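Local atomic coordinates of TetR family Transcriptional regulator (Streptococcus agalactiae 2603V/R, PDB entry 3KKC), a protein that probably binds DNA as a transcriptional regulator of the TetR family, through a predicted helix-turn-helix motif. Residues 72-83 with 120-129. Numbering follows the deposited sequence.
With IMD (imidazole), chain F.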
ATOM      1  N   PHE A  72     -14.274  14.013  10.279  1.00 74.66           N
ATOM      2  CA  PHE A  72     -14.045  15.142   9.379  1.00 80.18           C
ATOM      3  C   PHE A  72     -15.229  16.076   9.326  1.00 92.66           C
ATOM      4  O   PHE A  72     -15.086  17.269   9.549  1.00 98.59           O
ATOM      5  CB  PHE A  72     -13.782  14.674   7.938  1.00 78.93           C
ATOM      6  CG  PHE A  72     -12.787  13.547   7.811  1.00 79.26           C
ATOM      7  CD1 PHE A  72     -11.424  13.787   7.888  1.00 79.58           C
ATOM      8  CD2 PHE A  72     -13.217  12.254   7.564  1.00 79.43           C
ATOM      9  CE1 PHE A  72     -10.507  12.748   7.742  1.00 77.31           C
ATOM     10  CE2 PHE A  72     -12.309  11.219   7.418  1.00 79.46           C
ATOM     11  CZ  PHE A  72     -10.957  11.468   7.503  1.00 77.65           C
ATOM     12  N   LYS A  73     -16.391  15.526   8.983  1.00102.75           N
ATOM     13  CA  LYS A  73     -17.576  16.325   8.692  1.00111.87           C
ATOM     14  C   LYS A  73     -18.027  17.104   9.924  1.00117.09           C
ATOM     15  O   LYS A  73     -19.173  17.549  10.029  1.00120.11           O
ATOM     16  CB  LYS A  73     -18.680  15.440   8.110  1.00115.28           C
ATOM     17  CG  LYS A  73     -18.214  14.672   6.864  1.00118.08           C
ATOM     18  CD  LYS A  73     -18.919  13.325   6.733  1.00123.04           C
ATOM     19  CE  LYS A  73     -18.064  12.304   5.981  1.00124.58           C
ATOM     20  NZ  LYS A  73     -18.602  10.907   6.101  1.00126.23           N
ATOM     21  N   GLN A  74     -17.087  17.258  10.852  1.00118.54           N
ATOM     22  CA  GLN A  74     -17.194  18.177  11.976  1.00119.45           C
ATOM     23  C   GLN A  74     -17.087  19.647  11.559  1.00118.71           C
ATOM     24  O   GLN A  74     -16.222  20.026  10.754  1.00116.43           O
ATOM     25  CB  GLN A  74     -16.074  17.873  12.970  1.00116.73           C
ATOM     26  CG  GLN A  74     -16.211  16.536  13.643  1.00113.24           C
ATOM     27  CD  GLN A  74     -17.457  16.467  14.492  1.00112.11           C
ATOM     28  OE1 GLN A  74     -17.385  16.157  15.676  1.00116.56           O
ATOM     29  NE2 GLN A  74     -18.608  16.778  13.896  1.00108.41           N
ATOM     30  N   GLY A  75     -17.965  20.472  12.111  1.00116.82           N
ATOM     31  CA  GLY A  75     -17.782  21.909  12.043  1.00118.13           C
ATOM     32  C   GLY A  75     -17.167  22.382  13.349  1.00119.37           C
ATOM     33  O   GLY A  75     -17.314  23.535  13.741  1.00117.08           O
ATOM     34  N   ARG A  76     -16.482  21.464  14.027  1.00122.48           N
ATOM     35  CA  ARG A  76     -15.875  21.730  15.329  1.00127.45           C
ATOM     36  C   ARG A  76     -14.779  22.788  15.208  1.00127.94           C
ATOM     37  O   ARG A  76     -13.697  22.513  14.681  1.00127.24           O
ATOM     38  CB  ARG A  76     -15.291  20.433  15.910  1.00130.28           C
ATOM     39  CG  ARG A  76     -15.812  20.037  17.293  1.00135.32           C
ATOM     40  CD  ARG A  76     -17.279  19.627  17.256  1.00141.10           C
ATOM     41  NE  ARG A  76     -18.032  20.167  18.390  1.00148.17           N
ATOM     42  CZ  ARG A  76     -18.408  19.464  19.458  1.00151.79           C
ATOM     43  NH1 ARG A  76     -18.107  18.175  19.555  1.00152.56           N
ATOM     44  NH2 ARG A  76     -19.091  20.053  20.433  1.00153.28           N
ATOM     45  N   ASP A  77     -15.053  23.992  15.701  1.00129.45           N
ATOM     46  CA  ASP A  77     -14.108  25.104  15.541  1.00127.45           C
ATOM     47  C   ASP A  77     -12.755  24.874  16.238  1.00121.13           C
ATOM     48  O   ASP A  77     -12.637  24.916  17.464  1.00121.70           O
ATOM     49  CB  ASP A  77     -14.754  26.450  15.919  1.00127.91           C
ATOM     50  CG  ASP A  77     -14.303  26.972  17.266  1.00127.86           C
ATOM     51  OD1 ASP A  77     -13.970  28.171  17.341  1.00129.25           O
ATOM     52  OD2 ASP A  77     -14.292  26.202  18.250  1.00127.09           O
ATOM     53  N   VAL A  78     -11.740  24.606  15.425  1.00111.95           N
ATOM     54  CA  VAL A  78     -10.398  24.356  15.920  1.00102.50           C
ATOM     55  C   VAL A  78      -9.374  24.781  14.866  1.00 97.22           C
ATOM     56  O   VAL A  78      -9.737  25.162  13.749  1.00 95.31           O
ATOM     57  CB  VAL A  78     -10.204  22.868  16.276  1.00 97.77           C
ATOM     58  CG1 VAL A  78     -11.069  22.485  17.479  1.00 93.24           C
ATOM     59  CG2 VAL A  78     -10.504  21.975  15.062  1.00 94.35           C
ATOM     60  N   THR A  79      -8.097  24.743  15.225  1.00 94.65           N
ATOM     61  CA  THR A  79      -7.049  25.008  14.253  1.00 92.40           C
ATOM     62  C   THR A  79      -6.913  23.783  13.378  1.00 88.59           C
ATOM     63  O   THR A  79      -7.329  22.685  13.762  1.00 87.35           O
ATOM     64  CB  THR A  79      -5.697  25.267  14.931  1.00 93.64           C
ATOM     65  OG1 THR A  79      -5.127  24.024  15.363  1.00 91.25           O
ATOM     66  CG2 THR A  79      -5.876  26.189  16.128  1.00 95.71           C
ATOM     67  N   PHE A  80      -6.323  23.968  12.205  1.00 87.46           N
ATOM     68  CA  PHE A  80      -6.072  22.849  11.317  1.00 79.83           C
ATOM     69  C   PHE A  80      -5.457  21.660  12.041  1.00 82.04           C
ATOM     70  O   PHE A  80      -5.927  20.541  11.876  1.00 87.45           O
ATOM     71  CB  PHE A  80      -5.185  23.257  10.139  1.00 77.49           C
ATOM     72  CG  PHE A  80      -4.883  22.120   9.186  1.00 79.67           C
ATOM     73  CD1 PHE A  80      -5.903  21.495   8.485  1.00 80.68           C
ATOM     74  CD2 PHE A  80      -3.584  21.668   9.009  1.00 79.57           C
ATOM     75  CE1 PHE A  80      -5.630  20.447   7.621  1.00 83.72           C
ATOM     76  CE2 PHE A  80      -3.303  20.620   8.142  1.00 81.20           C
ATOM     77  CZ  PHE A  80      -4.324  20.008   7.445  1.00 81.62           C
ATOM     78  N   GLU A  81      -4.414  21.891  12.836  1.00 83.65           N
ATOM     79  CA  GLU A  81      -3.679  20.789  13.474  1.00 91.79           C
ATOM     80  C   GLU A  81      -4.321  20.214  14.739  1.00 94.67           C
ATOM     81  O   GLU A  81      -3.991  19.090  15.130  1.00 95.91           O
ATOM     82  CB  GLU A  81      -2.219  21.164  13.747  1.00101.45           C
ATOM     83  CG  GLU A  81      -2.035  22.529  14.390  1.00112.79           C
ATOM     84  CD  GLU A  81      -1.396  23.525  13.438  1.00116.48           C
ATOM     85  OE1 GLU A  81      -1.960  24.628  13.241  1.00116.88           O
ATOM     86  OE2 GLU A  81      -0.327  23.187  12.882  1.00115.74           O
ATOM     87  N   GLU A  82      -5.219  20.965  15.383  1.00 91.22           N
ATOM     88  CA  GLU A  82      -6.084  20.370  16.405  1.00 85.96           C
ATOM     89  C   GLU A  82      -6.952  19.289  15.735  1.00 78.96           C
ATOM     90  O   GLU A  82      -7.140  18.188  16.258  1.00 80.73           O
ATOM     91  CB  GLU A  82      -6.966  21.429  17.073  1.00 89.23           C
ATOM     92  CG  GLU A  82      -6.236  22.334  18.062  1.00 94.36           C
ATOM     93  CD  GLU A  82      -7.156  23.319  18.799  1.00 98.34           C
ATOM     94  OE1 GLU A  82      -6.646  24.121  19.616  1.00 97.57           O
ATOM     95  OE2 GLU A  82      -8.383  23.293  18.570  1.00100.35           O
ATOM     96  N   TYR A  83      -7.470  19.640  14.567  1.00 65.63           N
ATOM     97  CA  TYR A  83      -8.258  18.763  13.716  1.00 64.58           C
ATOM     98  C   TYR A  83      -7.489  17.481  13.314  1.00 70.36           C
ATOM     99  O   TYR A  83      -8.007  16.361  13.394  1.00 72.95           O
ATOM    100  CB  TYR A  83      -8.627  19.598  12.498  1.00 60.79           C
ATOM    101  CG  TYR A  83      -9.563  19.011  11.474  1.00 64.12           C
ATOM    102  CD1 TYR A  83     -10.931  19.239  11.545  1.00 59.71           C
ATOM    103  CD2 TYR A  83      -9.066  18.286  10.381  1.00 66.47           C
ATOM    104  CE1 TYR A  83     -11.779  18.735  10.574  1.00 68.33           C
ATOM    105  CE2 TYR A  83      -9.905  17.786   9.395  1.00 67.85           C
ATOM    106  CZ  TYR A  83     -11.262  18.003   9.497  1.00 72.02           C
ATOM    107  OH  TYR A  83     -12.102  17.499   8.525  1.00 72.03           O
ATOM    108  N   ASP A 120     -11.133  17.075   3.035  1.00 72.39           N
ATOM    109  CA  ASP A 120     -11.136  17.817   4.286  1.00 69.09           C
ATOM    110  C   ASP A 120      -9.753  17.990   4.888  1.00 72.09           C
ATOM    111  O   ASP A 120      -9.546  18.856   5.729  1.00 82.03           O
ATOM    112  CB  ASP A 120     -12.117  17.178   5.281  1.00 74.27           C
ATOM    113  CG  ASP A 120     -13.593  17.346   4.853  1.00 87.04           C
ATOM    114  OD1 ASP A 120     -13.990  18.451   4.407  1.00 90.16           O
ATOM    115  OD2 ASP A 120     -14.365  16.369   4.966  1.00 93.46           O
ATOM    116  N   VAL A 121      -8.790  17.197   4.443  1.00 70.51           N
ATOM    117  CA  VAL A 121      -7.429  17.366   4.931  1.00 70.64           C
ATOM    118  C   VAL A 121      -6.460  17.983   3.900  1.00 78.26           C
ATOM    119  O   VAL A 121      -5.657  18.868   4.224  1.00 78.26           O
ATOM    120  CB  VAL A 121      -6.887  16.055   5.482  1.00 65.53           C
ATOM    121  CG1 VAL A 121      -5.350  16.100   5.644  1.00 54.87           C
ATOM    122  CG2 VAL A 121      -7.598  15.739   6.807  1.00 69.15           C
ATOM    123  N   TYR A 122      -6.543  17.535   2.657  1.00 77.90           N
ATOM    124  CA  TYR A 122      -5.587  17.982   1.657  1.00 74.45           C
ATOM    125  C   TYR A 122      -5.611  19.486   1.368  1.00 74.47           C
ATOM    126  O   TYR A 122      -4.565  20.132   1.386  1.00 66.53           O
ATOM    127  CB  TYR A 122      -5.749  17.220   0.352  1.00 69.53           C
ATOM    128  CG  TYR A 122      -4.847  17.776  -0.698  1.00 67.90           C
ATOM    129  CD1 TYR A 122      -3.467  17.652  -0.580  1.00 67.18           C
ATOM    130  CD2 TYR A 122      -5.361  18.454  -1.791  1.00 72.33           C
ATOM    131  CE1 TYR A 122      -2.620  18.182  -1.530  1.00 71.66           C
ATOM    132  CE2 TYR A 122      -4.523  18.978  -2.759  1.00 76.56           C
ATOM    133  CZ  TYR A 122      -3.153  18.841  -2.620  1.00 76.50           C
ATOM    134  OH  TYR A 122      -2.315  19.365  -3.579  1.00 80.04           O
ATOM    135  N   PRO A 123      -6.798  20.041   1.067  1.00 77.46           N
ATOM    136  CA  PRO A 123      -6.844  21.462   0.704  1.00 77.28           C
ATOM    137  C   PRO A 123      -6.186  22.375   1.736  1.00 75.70           C
ATOM    138  O   PRO A 123      -5.431  23.263   1.356  1.00 73.42           O
ATOM    139  CB  PRO A 123      -8.347  21.737   0.580  1.00 78.37           C
ATOM    140  CG  PRO A 123      -8.918  20.425   0.157  1.00 74.96           C
ATOM    141  CD  PRO A 123      -8.120  19.404   0.938  1.00 76.56           C
ATOM    142  N   ARG A 124      -6.444  22.160   3.018  1.00 78.62           N
ATOM    143  CA  ARG A 124      -5.751  22.944   4.028  1.00 82.78           C
ATOM    144  C   ARG A 124      -4.256  22.617   4.090  1.00 81.00           C
ATOM    145  O   ARG A 124      -3.424  23.505   4.177  1.00 82.25           O
ATOM    146  CB  ARG A 124      -6.429  22.832   5.401  1.00 89.10           C
ATOM    147  CG  ARG A 124      -7.414  23.972   5.663  1.00 94.25           C
ATOM    148  CD  ARG A 124      -8.232  23.799   6.937  1.00101.94           C
ATOM    149  NE  ARG A 124      -7.546  24.272   8.149  1.00109.77           N
ATOM    150  CZ  ARG A 124      -7.193  25.539   8.395  1.00109.37           C
ATOM    151  NH1 ARG A 124      -7.428  26.498   7.500  1.00111.57           N
ATOM    152  NH2 ARG A 124      -6.583  25.844   9.537  1.00104.46           N
ATOM    153  N   LEU A 125      -3.917  21.341   4.027  1.00 81.25           N
ATOM    154  CA  LEU A 125      -2.524  20.911   4.077  1.00 77.54           C
ATOM    155  C   LEU A 125      -1.715  21.614   2.996  1.00 77.66           C
ATOM    156  O   LEU A 125      -0.558  21.987   3.200  1.00 78.28           O
ATOM    157  CB  LEU A 125      -2.443  19.397   3.861  1.00 80.12           C
ATOM    158  CG  LEU A 125      -1.052  18.815   4.084  1.00 81.02           C
ATOM    159  CD1 LEU A 125      -0.528  19.254   5.456  1.00 80.67           C
ATOM    160  CD2 LEU A 125      -1.065  17.303   3.948  1.00 76.04           C
ATOM    161  N   ARG A 126      -2.344  21.782   1.839  1.00 78.46           N
ATOM    162  CA  ARG A 126      -1.701  22.369   0.673  1.00 80.23           C
ATOM    163  C   ARG A 126      -1.414  23.841   0.933  1.00 80.61           C
ATOM    164  O   ARG A 126      -0.269  24.275   0.920  1.00 77.11           O
ATOM    165  CB  ARG A 126      -2.632  22.264  -0.542  1.00 77.82           C
ATOM    166  CG  ARG A 126      -1.939  22.020  -1.855  1.00 75.73           C
ATOM    167  CD  ARG A 126      -0.653  22.754  -1.934  1.00 76.19           C
ATOM    168  NE  ARG A 126      -0.513  23.472  -3.196  1.00 80.20           N
ATOM    169  CZ  ARG A 126       0.185  24.597  -3.339  1.00 82.70           C
ATOM    170  NH1 ARG A 126       0.803  25.144  -2.295  1.00 75.71           N
ATOM    171  NH2 ARG A 126       0.264  25.180  -4.526  1.00 88.40           N
ATOM    172  N   GLU A 127      -2.486  24.594   1.161  1.00 80.26           N
ATOM    173  CA  GLU A 127      -2.441  26.039   1.211  1.00 81.90           C
ATOM    174  C   GLU A 127      -1.584  26.504   2.381  1.00 87.32           C
ATOM    175  O   GLU A 127      -0.998  27.578   2.345  1.00 91.33           O
ATOM    176  CB  GLU A 127      -3.878  26.581   1.302  1.00 85.96           C
ATOM    177  CG  GLU A 127      -4.061  27.872   2.098  1.00 94.66           C
ATOM    178  CD  GLU A 127      -5.483  28.030   2.648  1.00105.14           C
ATOM    179  OE1 GLU A 127      -6.186  28.983   2.233  1.00109.62           O
ATOM    180  OE2 GLU A 127      -5.901  27.203   3.498  1.00107.06           O
ATOM    181  N   GLU A 128      -1.465  25.658   3.394  1.00 85.52           N
ATOM    182  CA  GLU A 128      -0.951  26.100   4.670  1.00 85.24           C
ATOM    183  C   GLU A 128       0.457  25.602   4.966  1.00 85.70           C
ATOM    184  O   GLU A 128       1.160  26.198   5.775  1.00 86.49           O
ATOM    185  CB  GLU A 128      -1.898  25.644   5.769  1.00 87.50           C
ATOM    186  CG  GLU A 128      -2.022  26.587   6.912  1.00 94.55           C
ATOM    187  CD  GLU A 128      -3.321  26.385   7.660  1.00 97.90           C
ATOM    188  OE1 GLU A 128      -4.395  26.637   7.054  1.00 99.88           O
ATOM    189  OE2 GLU A 128      -3.256  25.974   8.844  1.00 94.00           O
ATOM    190  N   TYR A 129       0.876  24.511   4.330  1.00 81.75           N
ATOM    191  CA  TYR A 129       2.190  23.939   4.647  1.00 79.75           C
ATOM    192  C   TYR A 129       3.195  23.973   3.493  1.00 81.00           C
ATOM    193  O   TYR A 129       4.406  23.867   3.706  1.00 83.97           O
ATOM    194  CB  TYR A 129       2.042  22.525   5.230  1.00 74.42           C
ATOM    195  CG  TYR A 129       1.519  22.581   6.619  1.00 75.91           C
ATOM    196  CD1 TYR A 129       0.208  22.958   6.849  1.00 80.99           C
ATOM    197  CD2 TYR A 129       2.334  22.323   7.709  1.00 78.38           C
ATOM    198  CE1 TYR A 129      -0.294  23.054   8.109  1.00 86.74           C
ATOM    199  CE2 TYR A 129       1.841  22.426   9.000  1.00 83.56           C
ATOM    200  CZ  TYR A 129       0.513  22.787   9.188  1.00 88.19           C
ATOM    201  OH  TYR A 129      -0.041  22.900  10.442  1.00 87.61           O
TER
HETATM  202  N1  IMD F 211     -15.926  16.167  18.264  0.70118.63           N
HETATM  203  C2  IMD F 211     -14.633  15.844  18.481  0.70116.92           C
HETATM  204  N3  IMD F 211     -14.567  15.015  19.548  0.70117.07           N
HETATM  205  C4  IMD F 211     -15.819  14.813  20.012  0.70119.64           C
HETATM  206  C5  IMD F 211     -16.678  15.541  19.198  0.70120.75           C
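Phe72, just past the end of helix 57-71, sets its CB 3.5 Å from Asp120 OD2, while its ring comes obliquely to Val121, CE1 nearest CG2. In this all-helical TetR-family protein, the loop from Phe72 to Thr79 joins helix 57-71 to helix 80-93; it leaves helix 107-129 after Phe72, swings wide and comes back to it at Phe80. Out on the loop, an imidazole, probably from the crystallisation liquor, gives a weak hydrogen bond from N1 to Gln74 OE1. Thr79 is the N-cap of helix 80-93: its OG1 accepts from Glu82 N at 3.1 Å. Phe80 then supplies the main contact, a knob among Arg124, Leu125, Glu128 and Tyr129. With CG anti to the backbone N (chi1 180°), its ring reaches over helix 107-129 and brings CZ to 4.1 Å from Leu125 CB. Arg124 runs past this ring in the opposite sense, its guanidinium plane 72° from the ring plane, and its NH1 pairs with Glu128 OE1 at 3.1 Å by charge alone, the oxygen lying well out of that plane. The Tyr129 ring lies oblique to Phe80, planes 51° apart, with CE1 3.7 Å from Phe80 CD2. Glu81 brings OE2 to the edge of the same tyrosine, near its OH, and also touches Leu168 of helix 164-175. One turn on from Phe80, Tyr83 directs its ring edge at Val121, CE2 standing 4.0 Å from CG2, and rests its OH 3.3 Å from Asp120 CB.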